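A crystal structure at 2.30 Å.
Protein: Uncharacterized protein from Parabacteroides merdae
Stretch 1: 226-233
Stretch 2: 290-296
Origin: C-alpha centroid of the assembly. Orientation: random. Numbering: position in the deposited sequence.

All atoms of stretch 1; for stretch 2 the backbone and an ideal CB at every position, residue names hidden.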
ATOM      1  N   ARG A 226      -7.472 -18.039  -1.916  1.00 33.97           N
ATOM      2  CA  ARG A 226      -6.794 -18.220  -0.617  1.00 35.82           C
ATOM      3  C   ARG A 226      -7.299 -19.448   0.077  1.00 28.83           C
ATOM      4  O   ARG A 226      -8.446 -19.882  -0.115  1.00 35.54           O
ATOM      5  CB  ARG A 226      -6.943 -16.996   0.293  1.00 38.40           C
ATOM      6  CG  ARG A 226      -6.340 -15.711  -0.277  1.00 49.38           C
ATOM      7  CD  ARG A 226      -7.022 -14.450   0.238  1.00 55.98           C
ATOM      8  NE  ARG A 226      -6.996 -14.330   1.710  1.00 68.60           N
ATOM      9  CZ  ARG A 226      -8.039 -14.009   2.486  1.00 65.70           C
ATOM     10  NH1 ARG A 226      -9.244 -13.753   1.975  1.00 70.57           N
ATOM     11  NH2 ARG A 226      -7.877 -13.933   3.798  1.00 95.96           N
HETATM   12  N   MSE A 227      -6.410 -19.983   0.907  1.00 28.63           N
HETATM   13  CA  MSE A 227      -6.579 -21.267   1.565  1.00 33.68           C
HETATM   14  C   MSE A 227      -5.646 -21.222   2.749  1.00 35.56           C
HETATM   15  O   MSE A 227      -4.593 -20.592   2.670  1.00 34.30           O
HETATM   16  CB  MSE A 227      -6.154 -22.177   0.408  1.00 38.69           C
HETATM   17  CG  MSE A 227      -5.806 -23.585   0.697  1.00 36.59           C
HETATM   18 SE   MSE A 227      -4.018 -23.779   1.383  0.75 30.72          SE
HETATM   19  CE  MSE A 227      -2.886 -24.438  -0.063  1.00 36.50           C
ATOM     20  N   GLU A 228      -6.014 -21.858   3.859  1.00 37.91           N
ATOM     21  CA  GLU A 228      -5.165 -21.891   5.065  1.00 43.52           C
ATOM     22  C   GLU A 228      -5.366 -23.194   5.778  1.00 37.29           C
ATOM     23  O   GLU A 228      -6.498 -23.656   5.907  1.00 35.03           O
ATOM     24  CB  GLU A 228      -5.560 -20.834   6.089  1.00 46.01           C
ATOM     25  CG  GLU A 228      -5.390 -19.384   5.703  1.00 73.13           C
ATOM     26  CD  GLU A 228      -5.648 -18.459   6.886  1.00 80.96           C
ATOM     27  OE1 GLU A 228      -5.544 -18.943   8.036  1.00 56.43           O
ATOM     28  OE2 GLU A 228      -5.960 -17.259   6.663  1.00 91.70           O
ATOM     29  N   PHE A 229      -4.284 -23.760   6.296  1.00 37.04           N
ATOM     30  CA  PHE A 229      -4.398 -24.963   7.108  1.00 35.25           C
ATOM     31  C   PHE A 229      -3.366 -24.922   8.213  1.00 41.42           C
ATOM     32  O   PHE A 229      -2.274 -25.480   8.105  1.00 41.12           O
ATOM     33  CB  PHE A 229      -4.332 -26.249   6.282  1.00 37.46           C
ATOM     34  CG  PHE A 229      -3.033 -26.455   5.527  1.00 39.70           C
ATOM     35  CD1 PHE A 229      -2.759 -25.753   4.352  1.00 29.48           C
ATOM     36  CD2 PHE A 229      -2.115 -27.411   5.954  1.00 36.45           C
ATOM     37  CE1 PHE A 229      -1.577 -25.978   3.657  1.00 33.25           C
ATOM     38  CE2 PHE A 229      -0.929 -27.624   5.271  1.00 36.73           C
ATOM     39  CZ  PHE A 229      -0.653 -26.906   4.120  1.00 29.89           C
ATOM     40  N   LEU A 230      -3.777 -24.276   9.300  1.00 40.41           N
ATOM     41  CA  LEU A 230      -2.928 -23.995  10.427  1.00 45.52           C
ATOM     42  C   LEU A 230      -2.934 -25.095  11.484  1.00 43.81           C
ATOM     43  O   LEU A 230      -2.080 -25.095  12.373  1.00 46.08           O
ATOM     44  CB  LEU A 230      -3.358 -22.687  11.064  1.00 53.09           C
ATOM     45  CG  LEU A 230      -3.424 -21.466  10.164  1.00 57.34           C
ATOM     46  CD1 LEU A 230      -3.767 -20.247  11.015  1.00 58.94           C
ATOM     47  CD2 LEU A 230      -2.120 -21.259   9.412  1.00 54.21           C
ATOM     48  N   SER A 231      -3.880 -26.026  11.388  1.00 51.15           N
ATOM     49  CA  SER A 231      -3.812 -27.253  12.179  1.00 55.33           C
ATOM     50  C   SER A 231      -4.597 -28.361  11.514  1.00 56.48           C
ATOM     51  O   SER A 231      -5.319 -28.111  10.537  1.00 52.90           O
ATOM     52  CB  SER A 231      -4.360 -27.028  13.596  1.00 66.10           C
ATOM     53  OG  SER A 231      -5.765 -27.146  13.626  1.00 55.23           O
ATOM     54  N   ASN A 232      -4.459 -29.574  12.061  1.00 47.49           N
ATOM     55  CA  ASN A 232      -5.321 -30.702  11.676  1.00 55.06           C
ATOM     56  C   ASN A 232      -6.657 -30.850  12.446  1.00 46.91           C
ATOM     57  O   ASN A 232      -7.387 -31.800  12.209  1.00 49.75           O
ATOM     58  CB  ASN A 232      -4.559 -32.045  11.744  1.00 56.84           C
ATOM     59  CG  ASN A 232      -3.899 -32.303  13.087  1.00 52.59           C
ATOM     60  OD1 ASN A 232      -4.360 -31.879  14.135  1.00 65.09           O
ATOM     61  ND2 ASN A 232      -2.795 -32.998  13.044  1.00 65.51           N
ATOM     62  N   LYS A 233      -6.972 -29.928  13.349  1.00 53.71           N
ATOM     63  CA  LYS A 233      -8.107 -30.120  14.275  1.00 64.40           C
ATOM     64  C   LYS A 233      -9.384 -29.580  13.664  1.00 58.87           C
ATOM     65  O   LYS A 233     -10.411 -30.242  13.686  1.00 70.42           O
ATOM     66  CB  LYS A 233      -7.867 -29.439  15.638  1.00 70.85           C
ATOM     67  CG  LYS A 233      -6.515 -29.698  16.295  1.00 70.98           C
ATOM     68  CD  LYS A 233      -6.459 -31.033  17.003  1.00 83.56           C
ATOM     69  CE  LYS A 233      -5.029 -31.420  17.361  1.00 93.47           C
ATOM     70  NZ  LYS A 233      -4.837 -32.891  17.215  1.00 93.10           N
ATOM     71  N   UNK A 290       4.081 -30.861   7.162  1.00 37.58           N
ATOM     72  CA  UNK A 290       3.893 -30.946   5.718  1.00 32.05           C
ATOM     73  C   UNK A 290       2.744 -31.903   5.530  1.00 30.34           C
ATOM     74  O   UNK A 290       2.818 -33.045   5.980  1.00 37.06           O
ATOM     75  CB  UNK A 290       5.153 -31.405   4.981  1.00 32.05           C
ATOM     76  N   UNK A 291       1.696 -31.436   4.851  1.00 32.75           N
ATOM     77  CA  UNK A 291       0.507 -32.221   4.572  1.00 32.68           C
ATOM     78  C   UNK A 291       0.374 -32.326   3.055  1.00 33.84           C
ATOM     79  O   UNK A 291       0.914 -31.501   2.326  1.00 37.02           O
ATOM     80  CB  UNK A 291      -0.739 -31.598   5.204  1.00 32.68           C
ATOM     81  N   UNK A 292      -0.324 -33.347   2.576  1.00 34.13           N
ATOM     82  CA  UNK A 292      -0.660 -33.429   1.165  1.00 34.94           C
ATOM     83  C   UNK A 292      -1.874 -32.562   0.944  1.00 39.79           C
ATOM     84  O   UNK A 292      -2.936 -32.844   1.494  1.00 31.95           O
ATOM     85  CB  UNK A 292      -0.913 -34.871   0.720  1.00 34.94           C
ATOM     86  N   UNK A 293      -1.741 -31.512   0.139  1.00 28.40           N
ATOM     87  CA  UNK A 293      -2.908 -30.682  -0.155  1.00 27.45           C
ATOM     88  C   UNK A 293      -3.490 -31.004  -1.521  1.00 26.03           C
ATOM     89  O   UNK A 293      -2.763 -31.079  -2.487  1.00 28.63           O
ATOM     90  CB  UNK A 293      -2.538 -29.199  -0.084  1.00 27.45           C
ATOM     91  N   UNK A 294      -4.819 -31.174  -1.574  1.00 30.05           N
ATOM     92  CA  UNK A 294      -5.518 -31.585  -2.766  1.00 31.09           C
ATOM     93  C   UNK A 294      -6.310 -30.441  -3.340  1.00 31.32           C
ATOM     94  O   UNK A 294      -7.235 -29.929  -2.689  1.00 29.73           O
ATOM     95  CB  UNK A 294      -6.435 -32.774  -2.472  1.00 31.09           C
ATOM     96  N   UNK A 295      -5.963 -30.081  -4.576  1.00 28.57           N
ATOM     97  CA  UNK A 295      -6.632 -28.991  -5.296  1.00 29.77           C
ATOM     98  C   UNK A 295      -7.555 -29.581  -6.326  1.00 30.21           C
ATOM     99  O   UNK A 295      -7.182 -30.549  -6.990  1.00 32.96           O
ATOM    100  CB  UNK A 295      -5.623 -28.050  -5.957  1.00 29.77           C
ATOM    101  N   UNK A 296      -8.714 -28.955  -6.495  1.00 26.71           N
ATOM    102  CA  UNK A 296      -9.715 -29.398  -7.436  1.00 30.56           C
ATOM    103  C   UNK A 296     -10.291 -28.210  -8.159  1.00 27.78           C
ATOM    104  O   UNK A 296     -10.772 -27.288  -7.499  1.00 33.93           O
ATOM    105  CB  UNK A 296     -10.818 -30.192  -6.733  1.00 30.56           C
TER

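Stretch 2 is an extended strand. Alternate CA-to-CB bonds point toward stretch 1 over part of its length, and nothing in its backbone angles is strained.

Position 290 has its CA-to-CB bond pointing away. The ideal CB finds nothing of stretch 1 within 5.5 Å, so stretch 1 sets little limit on the residue. With phi/psi of -116/123, a beta-branched or aromatic residue would be at home. It is Tyr290, whose OH is hydrogen-bonded elsewhere in the structure.

Position 291 points toward stretch 1. Its ideal CB lies 4.0 Å from Phe229 CE2. The aromatic ring invites an apolar neighbour, and farther along lie the backbone of Ser231 and the amide side chain of Asn232. A leucine or methionine could cover the ring; a long side chain with a polar tip could also reach the amide. The residue is Tyr291, with chi1 in the m well. Its CD2 packs against Phe229 CD2 at 3.6 Å. The two rings meet obliquely, with centroids 5.8 Å apart and planes at 35°. The hydroxyl end reaches the loop, where Tyr291 OH is 3.4 Å from Asn232 ND2; the geometry leaves open whether they bond. The backbone of Ser231 lies at the edge of the tyrosine ring.

Position 292 points away, with no atom of stretch 1 near its ideal CB. Many residues would fit, and the extended backbone suits a beta-branched one. It is Ile292, which does not touch stretch 1.

Position 293 points toward stretch 1 again. Its ideal CB is 4.8 Å from Met227 CE and 5.0 Å from Phe229 CE1. Both neighbours are apolar and the remaining gap is short, so valine, isoleucine or leucine would be reasonable. It is Val293, with chi1 in the t well. Its two methyls divide the contact: CG1 lies 4.0 Å from Met227 CE, and CG2 lies 3.7 Å from Phe229 CZ.

Position 294 is out of reach of stretch 1, which gives no preference. Polar or apolar residues would both serve. It is His294, with NE2 hydrogen-bonded elsewhere in the structure.

Position 295 points sideways, and its ideal CB has no neighbour from stretch 1 within 5.5 Å. A small residue would leave the selenomethionine Met227 untouched. A long apolar or aromatic one could reach its methyl. Phe295 does so: its CZ comes within 3.9 Å of Met227 CE, approached obliquely to the ring.

Position 296 is beyond reach, and stretch 1 favours no residue there. It is Thr296.

Stretch 2, residues 290-296: YYIVHFT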
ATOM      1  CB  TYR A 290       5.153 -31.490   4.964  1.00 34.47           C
ATOM      2  CG  TYR A 290       6.207 -30.426   4.609  1.00 30.40           C
ATOM      3  CD1 TYR A 290       7.218 -30.072   5.502  1.00 32.14           C
ATOM      4  CD2 TYR A 290       6.165 -29.761   3.411  1.00 30.84           C
ATOM      5  CE1 TYR A 290       8.153 -29.098   5.198  1.00 31.13           C
ATOM      6  CE2 TYR A 290       7.094 -28.775   3.094  1.00 34.92           C
ATOM      7  CZ  TYR A 290       8.080 -28.443   3.977  1.00 33.04           C
ATOM      8  OH  TYR A 290       8.982 -27.469   3.628  1.00 34.91           O
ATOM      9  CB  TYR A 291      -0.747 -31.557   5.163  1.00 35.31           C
ATOM     10  CG  TYR A 291      -0.816 -31.433   6.696  1.00 39.81           C
ATOM     11  CD1 TYR A 291       0.154 -31.993   7.544  1.00 39.65           C
ATOM     12  CD2 TYR A 291      -1.872 -30.756   7.299  1.00 36.51           C
ATOM     13  CE1 TYR A 291       0.066 -31.866   8.931  1.00 39.44           C
ATOM     14  CE2 TYR A 291      -1.968 -30.641   8.681  1.00 40.66           C
ATOM     15  CZ  TYR A 291      -1.002 -31.199   9.497  1.00 41.47           C
ATOM     16  OH  TYR A 291      -1.099 -31.066  10.869  1.00 44.31           O
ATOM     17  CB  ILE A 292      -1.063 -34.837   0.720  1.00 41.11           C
ATOM     18  CG1 ILE A 292       0.038 -35.846   0.996  1.00 37.21           C
ATOM     19  CG2 ILE A 292      -1.386 -34.846  -0.767  1.00 34.57           C
ATOM     20  CD1 ILE A 292       1.279 -35.573   0.204  1.00 43.82           C
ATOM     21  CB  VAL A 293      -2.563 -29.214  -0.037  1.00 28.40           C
ATOM     22  CG1 VAL A 293      -3.790 -28.357  -0.266  1.00 29.23           C
ATOM     23  CG2 VAL A 293      -1.932 -28.966   1.329  1.00 27.52           C
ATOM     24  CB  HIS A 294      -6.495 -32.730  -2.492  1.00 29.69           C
ATOM     25  CG  HIS A 294      -5.849 -33.956  -1.956  1.00 28.37           C
ATOM     26  ND1 HIS A 294      -5.500 -35.026  -2.751  1.00 32.72           N
ATOM     27  CD2 HIS A 294      -5.475 -34.283  -0.700  1.00 31.98           C
ATOM     28  CE1 HIS A 294      -4.933 -35.953  -2.009  1.00 27.92           C
ATOM     29  NE2 HIS A 294      -4.888 -35.519  -0.766  1.00 32.74           N
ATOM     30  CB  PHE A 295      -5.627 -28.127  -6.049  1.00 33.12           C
ATOM     31  CG  PHE A 295      -4.685 -27.357  -5.166  1.00 31.63           C
ATOM     32  CD1 PHE A 295      -3.595 -27.974  -4.595  1.00 25.81           C
ATOM     33  CD2 PHE A 295      -4.856 -26.009  -4.974  1.00 32.43           C
ATOM     34  CE1 PHE A 295      -2.715 -27.256  -3.829  1.00 26.61           C
ATOM     35  CE2 PHE A 295      -3.985 -25.291  -4.191  1.00 27.48           C
ATOM     36  CZ  PHE A 295      -2.910 -25.912  -3.624  1.00 28.12           C
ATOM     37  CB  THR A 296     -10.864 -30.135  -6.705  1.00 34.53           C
ATOM     38  OG1 THR A 296     -10.341 -31.303  -6.065  1.00 39.05           O
ATOM     39  CG2 THR A 296     -11.889 -30.580  -7.675  1.00 37.59           C
TER
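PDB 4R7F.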